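Local structure of glucokinase (Enterococcus faecalis, 2QM1) at residues V120-E132 and K302-A315. The protein probably phosphorylates glucose at the expense of ATP, as a zinc-containing glucokinase of the ROK family within the actin-like ATPase superfamily. Numbering follows the deposited sequence. Where two conformers were deposited one is given.
Sequences VAALGERWKGAGE and KLAELGNEAGVIGA
E125 reaches from helix 120-128 to the loop that follows strand 300-303 and shows how one buried carboxylate can take up several backbone N-H groups. Its CG lies beside the backbone N and the chain bends at chi2 (-82°), which brings the carboxylate to the N-H groups of E305 and L306. There OE1 accepts from E305 N at 2.9 Å and OE2 from L306 N, each on the syn side and 22° out of the carboxylate plane. A130 N adds a second bond to OE1, nearly along the C-O axis, while a water joins OE2 to G307 O. L306 CD1 approaches G124 O, and CD2 lies near K128 O. At the far end the extended K302 chain brings NZ 3.2 Å from A130 O, almost in line with the carbonyl; a long salt bridge runs to E132 OE2, and two waters link NZ to the same two oxygens.

G124 and G314 bring no side chain to the helix crossing, so their CA atoms come within 3.5 Å. Segments 120-128 and 310-315 cross at 85°, axes 6.5 Å apart at the closest. G314 CA also makes a nearly straight CH...O contact of 3.1 Å with V120 O. I313 puts CG2 4.0 Å from W127 CE3, with its O at the indole edge.

Helix 117-128, following strand 112-116, packs here against helix 310-318, while F139 of strand 137-142 touches A121 and E125, and V267 of strand 265-269 touches A130 and A304.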
ATOM      1  N   VAL B 120      -9.621  -4.006 -12.039  1.00 39.79           N
ATOM      2  CA  VAL B 120      -9.569  -4.523 -13.405  1.00 41.10           C
ATOM      3  C   VAL B 120      -9.157  -3.383 -14.373  1.00 39.85           C
ATOM      4  O   VAL B 120      -8.312  -3.550 -15.228  1.00 40.02           O
ATOM      5  CB  VAL B 120     -10.956  -5.192 -13.619  1.00 40.68           C
ATOM      6  CG1 VAL B 120     -11.659  -4.737 -14.776  1.00 43.96           C
ATOM      7  CG2 VAL B 120     -10.903  -6.685 -13.419  1.00 41.97           C
ATOM      8  N   ALA B 121      -9.715  -2.206 -14.184  1.00 39.63           N
ATOM      9  CA  ALA B 121      -9.260  -1.024 -14.913  1.00 40.30           C
ATOM     10  C   ALA B 121      -7.755  -0.751 -14.726  1.00 40.17           C
ATOM     11  O   ALA B 121      -7.039  -0.482 -15.682  1.00 41.16           O
ATOM     12  CB  ALA B 121     -10.115   0.204 -14.531  1.00 40.32           C
ATOM     13  N   ALA B 122      -7.282  -0.894 -13.491  1.00 39.12           N
ATOM     14  CA  ALA B 122      -5.882  -0.854 -13.165  1.00 38.62           C
ATOM     15  C   ALA B 122      -5.082  -1.858 -13.978  1.00 38.84           C
ATOM     16  O   ALA B 122      -4.018  -1.522 -14.489  1.00 39.96           O
ATOM     17  CB  ALA B 122      -5.684  -1.104 -11.615  1.00 37.86           C
ATOM     18  N   LEU B 123      -5.571  -3.099 -14.085  1.00 37.41           N
ATOM     19  CA  LEU B 123      -4.881  -4.113 -14.860  1.00 36.16           C
ATOM     20  C   LEU B 123      -4.832  -3.705 -16.332  1.00 36.93           C
ATOM     21  O   LEU B 123      -3.887  -4.025 -17.049  1.00 36.69           O
ATOM     22  CB  LEU B 123      -5.641  -5.460 -14.801  1.00 34.79           C
ATOM     23  CG  LEU B 123      -5.685  -6.254 -13.497  1.00 35.16           C
ATOM     24  CD1 LEU B 123      -6.629  -7.488 -13.553  1.00 31.94           C
ATOM     25  CD2 LEU B 123      -4.295  -6.670 -13.090  1.00 33.96           C
ATOM     26  N   GLY B 124      -5.924  -3.097 -16.805  1.00 38.14           N
ATOM     27  CA  GLY B 124      -6.022  -2.653 -18.210  1.00 38.03           C
ATOM     28  C   GLY B 124      -4.989  -1.560 -18.484  1.00 38.90           C
ATOM     29  O   GLY B 124      -4.298  -1.569 -19.529  1.00 37.93           O
ATOM     30  N   GLU B 125      -4.900  -0.583 -17.585  1.00 38.26           N
ATOM     31  CA  GLU B 125      -3.902   0.494 -17.814  1.00 39.62           C
ATOM     32  C   GLU B 125      -2.470  -0.030 -17.657  1.00 40.98           C
ATOM     33  O   GLU B 125      -1.584   0.295 -18.425  1.00 42.26           O
ATOM     34  CB  GLU B 125      -4.186   1.741 -16.943  1.00 38.58           C
ATOM     35  CG  GLU B 125      -5.455   2.451 -17.403  1.00 39.40           C
ATOM     36  CD  GLU B 125      -5.225   3.385 -18.601  1.00 40.44           C
ATOM     37  OE1 GLU B 125      -4.035   3.614 -18.995  1.00 37.38           O
ATOM     38  OE2 GLU B 125      -6.231   3.910 -19.108  1.00 41.17           O
ATOM     39  N   ARG B 126      -2.252  -0.932 -16.722  1.00 43.14           N
ATOM     40  CA  ARG B 126      -0.928  -1.561 -16.681  1.00 44.46           C
ATOM     41  C   ARG B 126      -0.553  -2.310 -17.989  1.00 44.22           C
ATOM     42  O   ARG B 126       0.568  -2.183 -18.477  1.00 45.36           O
ATOM     43  CB  ARG B 126      -0.820  -2.457 -15.459  1.00 44.30           C
ATOM     44  CG  ARG B 126       0.484  -3.190 -15.366  1.00 43.08           C
ATOM     45  CD  ARG B 126       0.491  -4.004 -14.115  1.00 41.85           C
ATOM     46  NE  ARG B 126       1.633  -4.888 -14.081  1.00 45.14           N
ATOM     47  CZ  ARG B 126       1.508  -6.210 -14.102  1.00 51.86           C
ATOM     48  NH1 ARG B 126       0.288  -6.795 -14.133  1.00 51.54           N
ATOM     49  NH2 ARG B 126       2.589  -6.947 -14.071  1.00 54.07           N
ATOM     50  N   TRP B 127      -1.486  -3.088 -18.538  1.00 44.33           N
ATOM     51  CA  TRP B 127      -1.232  -3.967 -19.687  1.00 43.48           C
ATOM     52  C   TRP B 127      -1.084  -3.246 -20.994  1.00 43.34           C
ATOM     53  O   TRP B 127      -0.185  -3.595 -21.774  1.00 44.03           O
ATOM     54  CB  TRP B 127      -2.391  -4.974 -19.872  1.00 44.34           C
ATOM     55  CG  TRP B 127      -2.135  -6.108 -20.872  1.00 44.06           C
ATOM     56  CD1 TRP B 127      -0.936  -6.555 -21.332  1.00 44.70           C
ATOM     57  CD2 TRP B 127      -3.137  -6.976 -21.443  1.00 45.49           C
ATOM     58  NE1 TRP B 127      -1.119  -7.639 -22.170  1.00 47.86           N
ATOM     59  CE2 TRP B 127      -2.462  -7.917 -22.255  1.00 45.47           C
ATOM     60  CE3 TRP B 127      -4.539  -7.043 -21.338  1.00 43.58           C
ATOM     61  CZ2 TRP B 127      -3.138  -8.905 -22.983  1.00 45.16           C
ATOM     62  CZ3 TRP B 127      -5.215  -8.027 -22.064  1.00 45.67           C
ATOM     63  CH2 TRP B 127      -4.510  -8.942 -22.882  1.00 44.77           C
ATOM     64  N   LYS B 128      -1.962  -2.261 -21.244  1.00 42.08           N
ATOM     65  CA  LYS B 128      -2.042  -1.587 -22.548  1.00 41.94           C
ATOM     66  C   LYS B 128      -1.959  -0.073 -22.460  1.00 41.55           C
ATOM     67  O   LYS B 128      -1.852   0.624 -23.485  1.00 40.90           O
ATOM     68  CB  LYS B 128      -3.333  -2.011 -23.265  1.00 40.96           C
ATOM     69  CG  LYS B 128      -3.292  -3.477 -23.657  1.00 43.92           C
ATOM     70  CD  LYS B 128      -2.341  -3.676 -24.853  1.00 48.52           C
ATOM     71  CE  LYS B 128      -2.114  -5.162 -25.134  1.00 48.72           C
ATOM     72  NZ  LYS B 128      -1.100  -5.327 -26.224  1.00 47.77           N
ATOM     73  N   GLY B 129      -1.997   0.450 -21.236  1.00 41.27           N
ATOM     74  CA  GLY B 129      -1.959   1.908 -21.085  1.00 41.80           C
ATOM     75  C   GLY B 129      -0.718   2.444 -20.400  1.00 42.13           C
ATOM     76  O   GLY B 129       0.396   1.906 -20.607  1.00 41.06           O
ATOM     77  N   ALA B 130      -0.936   3.505 -19.597  1.00 40.56           N
ATOM     78  CA  ALA B 130       0.114   4.296 -18.932  1.00 41.46           C
ATOM     79  C   ALA B 130       1.007   3.529 -17.940  1.00 41.13           C
ATOM     80  O   ALA B 130       2.131   3.953 -17.666  1.00 39.54           O
ATOM     81  CB  ALA B 130      -0.530   5.581 -18.204  1.00 40.94           C
ATOM     82  N   GLY B 131       0.526   2.379 -17.450  1.00 41.93           N
ATOM     83  CA  GLY B 131       1.288   1.552 -16.495  1.00 41.27           C
ATOM     84  C   GLY B 131       2.535   0.847 -17.046  1.00 42.80           C
ATOM     85  O   GLY B 131       3.443   0.512 -16.282  1.00 41.27           O
ATOM     86  N   GLU B 132       2.558   0.600 -18.365  1.00 43.38           N
ATOM     87  CA  GLU B 132       3.732   0.091 -19.119  1.00 44.27           C
ATOM     88  C   GLU B 132       4.243  -1.270 -18.663  1.00 43.53           C
ATOM     89  O   GLU B 132       5.453  -1.592 -18.720  1.00 43.17           O
ATOM     90  CB  GLU B 132       4.868   1.114 -19.126  1.00 45.02           C
ATOM     91  CG  GLU B 132       4.512   2.338 -19.941  1.00 50.07           C
ATOM     92  CD  GLU B 132       5.722   3.152 -20.364  1.00 57.56           C
ATOM     93  OE1 GLU B 132       5.630   3.779 -21.442  1.00 57.09           O
ATOM     94  OE2 GLU B 132       6.750   3.175 -19.621  1.00 60.42           O
ATOM     95  N   LYS B 302       1.092  10.074 -13.826  1.00 39.98           N
ATOM     96  CA  LYS B 302       0.684   9.868 -15.219  1.00 40.80           C
ATOM     97  C   LYS B 302      -0.835  10.025 -15.398  1.00 40.78           C
ATOM     98  O   LYS B 302      -1.592   9.924 -14.417  1.00 40.55           O
ATOM     99  CB  LYS B 302       1.144   8.474 -15.696  1.00 41.73           C
ATOM    100  CG  LYS B 302       2.652   8.222 -15.569  1.00 44.38           C
ATOM    101  CD  LYS B 302       3.016   7.028 -16.451  1.00 51.21           C
ATOM    102  CE  LYS B 302       4.535   6.781 -16.443  1.00 57.51           C
ATOM    103  NZ  LYS B 302       4.882   5.447 -17.086  1.00 58.76           N
ATOM    104  N   LEU B 303      -1.263  10.315 -16.642  1.00 41.14           N
ATOM    105  CA  LEU B 303      -2.666  10.245 -17.047  1.00 40.24           C
ATOM    106  C   LEU B 303      -2.994   8.877 -17.658  1.00 41.35           C
ATOM    107  O   LEU B 303      -2.118   8.232 -18.260  1.00 40.78           O
ATOM    108  CB  LEU B 303      -2.959  11.299 -18.075  1.00 41.40           C
ATOM    109  CG  LEU B 303      -2.957  12.756 -17.665  1.00 39.76           C
ATOM    110  CD1 LEU B 303      -2.901  13.562 -18.965  1.00 42.73           C
ATOM    111  CD2 LEU B 303      -4.206  13.079 -16.841  1.00 43.38           C
ATOM    112  N   ALA B 304      -4.231   8.410 -17.491  1.00 40.40           N
ATOM    113  CA  ALA B 304      -4.632   7.112 -18.089  1.00 41.20           C
ATOM    114  C   ALA B 304      -4.584   7.268 -19.607  1.00 42.90           C
ATOM    115  O   ALA B 304      -4.915   8.352 -20.113  1.00 40.98           O
ATOM    116  CB  ALA B 304      -6.035   6.775 -17.690  1.00 40.67           C
ATOM    117  N   GLU B 305      -4.214   6.209 -20.336  1.00 43.51           N
ATOM    118  CA  GLU B 305      -4.228   6.310 -21.810  1.00 44.96           C
ATOM    119  C   GLU B 305      -5.436   5.657 -22.515  1.00 44.35           C
ATOM    120  O   GLU B 305      -5.737   5.998 -23.645  1.00 44.31           O
ATOM    121  CB  GLU B 305      -2.886   5.840 -22.401  1.00 45.05           C
ATOM    122  CG  GLU B 305      -1.669   6.687 -21.918  1.00 46.36           C
ATOM    123  CD  GLU B 305      -0.299   6.007 -22.070  1.00 49.78           C
ATOM    124  OE1 GLU B 305      -0.220   4.948 -22.730  1.00 50.42           O
ATOM    125  OE2 GLU B 305       0.721   6.561 -21.541  1.00 54.76           O
ATOM    126  N   LEU B 306      -6.166   4.790 -21.820  1.00 44.48           N
ATOM    127  CA  LEU B 306      -7.194   3.962 -22.457  1.00 43.74           C
ATOM    128  C   LEU B 306      -8.608   4.439 -22.365  1.00 43.97           C
ATOM    129  O   LEU B 306      -9.486   3.816 -22.973  1.00 44.13           O
ATOM    130  CB  LEU B 306      -7.160   2.525 -21.953  1.00 44.28           C
ATOM    131  CG  LEU B 306      -5.823   1.815 -21.984  1.00 43.15           C
ATOM    132  CD1 LEU B 306      -5.904   0.478 -21.295  1.00 43.00           C
ATOM    133  CD2 LEU B 306      -5.336   1.684 -23.414  1.00 47.45           C
ATOM    134  N   GLY B 307      -8.843   5.512 -21.608  1.00 43.41           N
ATOM    135  CA  GLY B 307     -10.201   6.018 -21.394  1.00 43.47           C
ATOM    136  C   GLY B 307     -11.059   4.915 -20.822  1.00 43.43           C
ATOM    137  O   GLY B 307     -10.571   4.083 -20.011  1.00 42.24           O
ATOM    138  N   ASN B 308     -12.314   4.847 -21.266  0.70 42.54           N
ATOM    139  CA  ASN B 308     -13.238   3.938 -20.624  0.70 42.34           C
ATOM    140  C   ASN B 308     -13.105   2.488 -21.091  0.70 42.95           C
ATOM    141  O   ASN B 308     -13.839   1.622 -20.578  0.70 42.89           O
ATOM    142  CB  ASN B 308     -14.681   4.438 -20.673  0.70 42.21           C
ATOM    143  CG  ASN B 308     -15.266   4.492 -22.096  0.70 40.90           C
ATOM    144  OD1 ASN B 308     -16.418   4.855 -22.278  0.70 45.23           O
ATOM    145  ND2 ASN B 308     -14.477   4.176 -23.083  0.70 37.17           N
ATOM    146  N   GLU B 309     -12.208   2.237 -22.058  1.00 42.36           N
ATOM    147  CA  GLU B 309     -11.893   0.845 -22.474  1.00 43.21           C
ATOM    148  C   GLU B 309     -10.996   0.109 -21.462  1.00 41.43           C
ATOM    149  O   GLU B 309     -10.906  -1.115 -21.521  1.00 42.58           O
ATOM    150  CB  GLU B 309     -11.287   0.761 -23.896  1.00 42.47           C
ATOM    151  CG  GLU B 309     -12.290   0.960 -25.015  1.00 45.29           C
ATOM    152  CD  GLU B 309     -11.747   0.630 -26.409  1.00 47.15           C
ATOM    153  OE1 GLU B 309     -12.546   0.621 -27.374  1.00 52.51           O
ATOM    154  OE2 GLU B 309     -10.525   0.405 -26.549  1.00 54.90           O
ATOM    155  N   ALA B 310     -10.345   0.806 -20.520  1.00 40.53           N
ATOM    156  CA  ALA B 310      -9.462   0.064 -19.575  1.00 39.51           C
ATOM    157  C   ALA B 310     -10.179  -1.047 -18.859  1.00 39.51           C
ATOM    158  O   ALA B 310      -9.581  -2.086 -18.586  1.00 40.41           O
ATOM    159  CB  ALA B 310      -8.760   0.975 -18.538  1.00 39.62           C
ATOM    160  N   GLY B 311     -11.449  -0.839 -18.531  1.00 38.64           N
ATOM    161  CA  GLY B 311     -12.213  -1.848 -17.779  1.00 38.54           C
ATOM    162  C   GLY B 311     -12.322  -3.205 -18.449  1.00 39.62           C
ATOM    163  O   GLY B 311     -12.018  -4.243 -17.844  1.00 40.93           O
ATOM    164  N   VAL B 312     -12.765  -3.169 -19.699  1.00 38.74           N
ATOM    165  CA  VAL B 312     -12.990  -4.329 -20.544  1.00 38.88           C
ATOM    166  C   VAL B 312     -11.654  -5.041 -20.918  1.00 38.84           C
ATOM    167  O   VAL B 312     -11.549  -6.282 -20.895  1.00 38.64           O
ATOM    168  CB  VAL B 312     -13.945  -3.817 -21.706  1.00 39.61           C
ATOM    169  CG1 VAL B 312     -13.240  -3.255 -22.989  1.00 36.39           C
ATOM    170  CG2 VAL B 312     -15.138  -4.596 -21.864  1.00 38.07           C
ATOM    171  N   ILE B 313     -10.628  -4.227 -21.139  1.00 38.46           N
ATOM    172  CA  ILE B 313      -9.250  -4.649 -21.366  1.00 38.00           C
ATOM    173  C   ILE B 313      -8.635  -5.342 -20.128  1.00 37.69           C
ATOM    174  O   ILE B 313      -8.128  -6.464 -20.222  1.00 36.26           O
ATOM    175  CB  ILE B 313      -8.378  -3.442 -21.893  1.00 37.92           C
ATOM    176  CG1 ILE B 313      -8.797  -3.053 -23.332  1.00 37.37           C
ATOM    177  CG2 ILE B 313      -6.891  -3.790 -21.863  1.00 38.79           C
ATOM    178  CD1 ILE B 313      -8.138  -1.750 -23.890  1.00 39.26           C
ATOM    179  N   GLY B 314      -8.710  -4.691 -18.975  1.00 37.43           N
ATOM    180  CA  GLY B 314      -8.236  -5.298 -17.737  1.00 37.71           C
ATOM    181  C   GLY B 314      -9.001  -6.545 -17.368  1.00 38.54           C
ATOM    182  O   GLY B 314      -8.395  -7.520 -16.917  1.00 36.77           O
ATOM    183  N   ALA B 315     -10.345  -6.492 -17.517  1.00 39.57           N
ATOM    184  CA  ALA B 315     -11.201  -7.641 -17.204  1.00 40.09           C
ATOM    185  C   ALA B 315     -10.815  -8.827 -18.046  1.00 39.47           C
ATOM    186  O   ALA B 315     -10.606  -9.924 -17.540  1.00 38.25           O
ATOM    187  CB  ALA B 315     -12.635  -7.319 -17.416  1.00 39.84           C
TER
HETATM  188  O   HOH W   1      -8.611   4.419 -18.276  1.00 19.21           O
HETATM  189  O   HOH W   2       3.655   6.083 -19.409  1.00 43.39           O
HETATM  190  O   HOH W   3       7.148   4.500 -16.633  1.00 43.91           O